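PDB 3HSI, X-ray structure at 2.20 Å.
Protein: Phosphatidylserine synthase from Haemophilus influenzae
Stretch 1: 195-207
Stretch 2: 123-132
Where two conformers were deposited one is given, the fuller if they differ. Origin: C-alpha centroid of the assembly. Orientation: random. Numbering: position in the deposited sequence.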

# COMPACT_ATOMS: atom_id res chain seq x y z
N LEU C 195 1.36 20.60 8.63
CA LEU C 195 2.47 19.99 7.92
C LEU C 195 3.74 19.96 8.73
O LEU C 195 4.38 18.93 8.81
CB LEU C 195 2.73 20.65 6.56
CG LEU C 195 1.86 20.21 5.41
CD1 LEU C 195 2.37 20.85 4.11
CD2 LEU C 195 1.85 18.69 5.29
N LEU C 196 4.09 21.11 9.32
CA LEU C 196 5.31 21.27 10.09
C LEU C 196 5.23 20.71 11.50
O LEU C 196 5.38 21.44 12.47
CB LEU C 196 5.69 22.75 10.18
CG LEU C 196 6.48 23.43 9.08
CD1 LEU C 196 6.90 24.80 9.60
CD2 LEU C 196 7.69 22.60 8.72
N ASP C 197 5.04 19.41 11.63
CA ASP C 197 5.17 18.78 12.93
C ASP C 197 6.59 18.23 13.14
O ASP C 197 7.00 17.23 12.52
CB ASP C 197 4.14 17.66 13.06
CG ASP C 197 4.26 16.92 14.37
OD1 ASP C 197 5.03 17.33 15.26
OD2 ASP C 197 3.57 15.88 14.52
N PHE C 198 7.30 18.86 14.06
CA PHE C 198 8.70 18.56 14.25
C PHE C 198 9.03 17.22 14.93
O PHE C 198 10.18 16.86 15.06
CB PHE C 198 9.44 19.76 14.89
CG PHE C 198 9.47 20.98 13.98
CD1 PHE C 198 10.19 20.96 12.79
CD2 PHE C 198 8.76 22.14 14.32
CE1 PHE C 198 10.21 22.11 11.94
CE2 PHE C 198 8.77 23.26 13.49
CZ PHE C 198 9.50 23.24 12.30
N SER C 199 8.03 16.46 15.34
CA SER C 199 8.38 15.09 15.73
C SER C 199 8.68 14.24 14.50
O SER C 199 9.30 13.19 14.64
CB SER C 199 7.31 14.44 16.60
OG SER C 199 6.11 14.42 15.88
N ALA C 200 8.29 14.68 13.29
CA ALA C 200 8.53 13.88 12.07
C ALA C 200 9.24 14.63 10.98
O ALA C 200 9.89 14.01 10.15
CB ALA C 200 7.24 13.32 11.51
N VAL C 201 9.07 15.95 10.97
CA VAL C 201 9.63 16.84 9.96
C VAL C 201 11.00 17.37 10.43
O VAL C 201 11.12 17.88 11.54
CB VAL C 201 8.64 17.96 9.69
CG1 VAL C 201 9.22 19.05 8.79
CG2 VAL C 201 7.34 17.35 9.08
N TYR C 202 12.03 17.19 9.61
CA TYR C 202 13.39 17.59 9.95
C TYR C 202 13.99 18.52 8.92
O TYR C 202 13.68 18.38 7.73
CB TYR C 202 14.30 16.36 10.09
CG TYR C 202 13.95 15.56 11.31
CD1 TYR C 202 14.59 15.80 12.51
CD2 TYR C 202 12.94 14.58 11.27
CE1 TYR C 202 14.25 15.09 13.65
CE2 TYR C 202 12.59 13.88 12.40
CZ TYR C 202 13.26 14.13 13.58
OH TYR C 202 12.96 13.43 14.73
N PRO C 203 14.85 19.46 9.37
CA PRO C 203 15.55 20.34 8.45
C PRO C 203 16.48 19.51 7.57
O PRO C 203 17.13 18.60 8.07
CB PRO C 203 16.37 21.27 9.37
CG PRO C 203 16.45 20.56 10.67
CD PRO C 203 15.21 19.73 10.78
N LEU C 204 16.47 19.78 6.28
CA LEU C 204 17.34 19.09 5.36
C LEU C 204 18.63 19.86 5.08
O LEU C 204 19.54 19.32 4.45
CB LEU C 204 16.61 18.83 4.04
CG LEU C 204 15.50 17.79 4.13
CD1 LEU C 204 14.63 17.91 2.92
CD2 LEU C 204 16.01 16.35 4.31
N ASP C 205 18.70 21.11 5.55
CA ASP C 205 19.87 21.92 5.29
C ASP C 205 20.87 21.90 6.46
O ASP C 205 21.58 22.86 6.66
CB ASP C 205 19.46 23.37 4.92
CG ASP C 205 18.54 24.01 5.96
OD1 ASP C 205 18.34 23.44 7.07
OD2 ASP C 205 18.01 25.11 5.67
N VAL C 206 20.88 20.82 7.22
CA VAL C 206 21.93 20.59 8.21
C VAL C 206 22.56 19.23 7.98
O VAL C 206 21.94 18.33 7.42
CB VAL C 206 21.42 20.63 9.71
CG1 VAL C 206 20.93 22.01 10.10
CG2 VAL C 206 20.35 19.57 9.97
N THR C 207 23.78 19.07 8.50
CA THR C 207 24.58 17.87 8.27
C THR C 207 24.06 16.70 9.09
O THR C 207 24.09 15.55 8.63
CB THR C 207 26.09 18.11 8.59
OG1 THR C 207 26.23 18.63 9.92
CG2 THR C 207 26.70 19.11 7.64
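Stretch 2 (123-132) DPNMFFGVPI

Stretch 2 runs antiparallel to stretch 1, and its strand 127-130 lies extended along Val201 to Leu204. The register pairs Val201 with Val130, Tyr202 with Gly129 and Pro203 with Phe128, at CA-CA distances of 5.0, 5.5 and 4.2 Å. Gly129 N donates to Tyr202 O at 2.8 Å, while the return bond, Tyr202 N to Gly129 O, is weak at 3.4 Å. Pro203 has no amide proton to give, but it occupies the non-hydrogen-bonded pair, where none is needed across the ladder; its CA instead approaches Phe127 O at 3.2 Å. The next bond comes from Leu204 N to the same Phe127 O, at 2.7 Å.

Beyond the strand, a side chain takes over from the backbone. Asp205, in the p rotamer (chi1 54°), points toward stretch 2, and its OD2 accepts from Met126 N at 2.9 Å and Phe127 N at 3.1 Å. One carboxylate oxygen thus satisfies two consecutive amides; Met126 is a selenomethionine whose side chain sets off sideways and whose end leads away.

Phe128 and Pro203 share one face of the sheet. With chi1 -57° (m) and chi2 -90°, the Phe128 ring places CD1 4.3 Å from Pro203 CB and CE1 3.8 Å from Phe198 CE1. The two aromatic rings meet obliquely, their planes at 58°. Leu196, m and t, brings CD2 to 4.3 Å from Phe128 CG, and Val201, chi1 t, sets CG1 4.0 Å from Phe128 CB and CG2 4.2 Å from Val130 CG2.

Gly129 makes room for Leu204: in its m, t rotamer, Leu204 CD1 lies 3.4 Å from Gly129 CA, and an ideal CB on Gly129 would clash with that methyl at 2.8 Å. At the far end, Pro131 CG packs 3.3 Å from Ala200 O.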

# COMPACT_ATOMS: atom_id res chain seq x y z
N ASP C 123 21.14 32.84 9.87
CA ASP C 123 21.56 31.46 9.68
C ASP C 123 20.47 30.48 10.14
O ASP C 123 20.75 29.48 10.78
CB ASP C 123 22.91 31.24 10.37
CG ASP C 123 23.38 29.81 10.33
OD1 ASP C 123 23.22 29.12 9.28
OD2 ASP C 123 23.95 29.38 11.36
N PRO C 124 19.22 30.77 9.81
CA PRO C 124 18.16 29.87 10.23
C PRO C 124 18.03 28.64 9.31
O PRO C 124 18.65 28.58 8.25
CB PRO C 124 16.92 30.75 10.10
CG PRO C 124 17.21 31.54 8.87
CD PRO C 124 18.70 31.84 8.94
N ASN C 125 17.25 27.66 9.74
CA ASN C 125 16.86 26.55 8.88
C ASN C 125 15.75 27.04 7.96
O ASN C 125 14.83 27.72 8.42
CB ASN C 125 16.30 25.39 9.72
CG ASN C 125 17.33 24.80 10.67
OD1 ASN C 125 18.46 24.55 10.30
ND2 ASN C 125 16.90 24.53 11.89
N MSE C 126 15.86 26.72 6.67
CA MSE C 126 14.87 27.11 5.66
C MSE C 126 14.27 25.92 4.90
O MSE C 126 13.13 26.00 4.43
CB MSE C 126 15.47 28.12 4.68
CG MSE C 126 15.92 29.40 5.37
SE MSE C 126 16.30 30.87 4.18
CE MSE C 126 15.94 32.25 5.47
N PHE C 127 15.03 24.84 4.78
CA PHE C 127 14.60 23.64 4.07
C PHE C 127 14.23 22.53 5.02
O PHE C 127 15.06 22.06 5.82
CB PHE C 127 15.69 23.14 3.12
CG PHE C 127 15.82 23.95 1.89
CD1 PHE C 127 15.02 23.69 0.79
CD2 PHE C 127 16.74 24.99 1.83
CE1 PHE C 127 15.12 24.46 -0.35
CE2 PHE C 127 16.86 25.75 0.69
CZ PHE C 127 16.03 25.50 -0.40
N PHE C 128 12.98 22.08 4.91
CA PHE C 128 12.45 21.05 5.76
C PHE C 128 11.93 19.87 4.95
O PHE C 128 11.23 20.06 3.97
CB PHE C 128 11.35 21.63 6.65
CG PHE C 128 11.80 22.80 7.49
CD1 PHE C 128 12.31 22.59 8.77
CD2 PHE C 128 11.76 24.11 6.98
CE1 PHE C 128 12.74 23.67 9.53
CE2 PHE C 128 12.19 25.19 7.75
CZ PHE C 128 12.66 24.97 9.02
N GLY C 129 12.26 18.66 5.39
CA GLY C 129 11.83 17.43 4.72
C GLY C 129 10.61 16.82 5.41
O GLY C 129 10.63 16.57 6.62
N VAL C 130 9.54 16.62 4.64
CA VAL C 130 8.29 16.09 5.19
C VAL C 130 8.15 14.63 4.73
O VAL C 130 8.05 14.37 3.55
CB VAL C 130 7.08 16.89 4.66
CG1 VAL C 130 5.77 16.28 5.13
CG2 VAL C 130 7.19 18.37 5.03
N PRO C 131 8.12 13.68 5.66
CA PRO C 131 7.88 12.29 5.25
C PRO C 131 6.41 11.86 5.40
O PRO C 131 5.88 11.78 6.52
CB PRO C 131 8.75 11.50 6.21
CG PRO C 131 8.86 12.42 7.49
CD PRO C 131 8.34 13.80 7.13
N ILE C 132 5.77 11.54 4.27
CA ILE C 132 4.35 11.21 4.24
C ILE C 132 4.14 9.71 4.53
O ILE C 132 3.01 9.27 4.80
CB ILE C 132 3.74 11.65 2.90
CG1 ILE C 132 3.73 13.19 2.83
CG2 ILE C 132 2.34 11.06 2.70
CD1 ILE C 132 3.05 13.86 4.06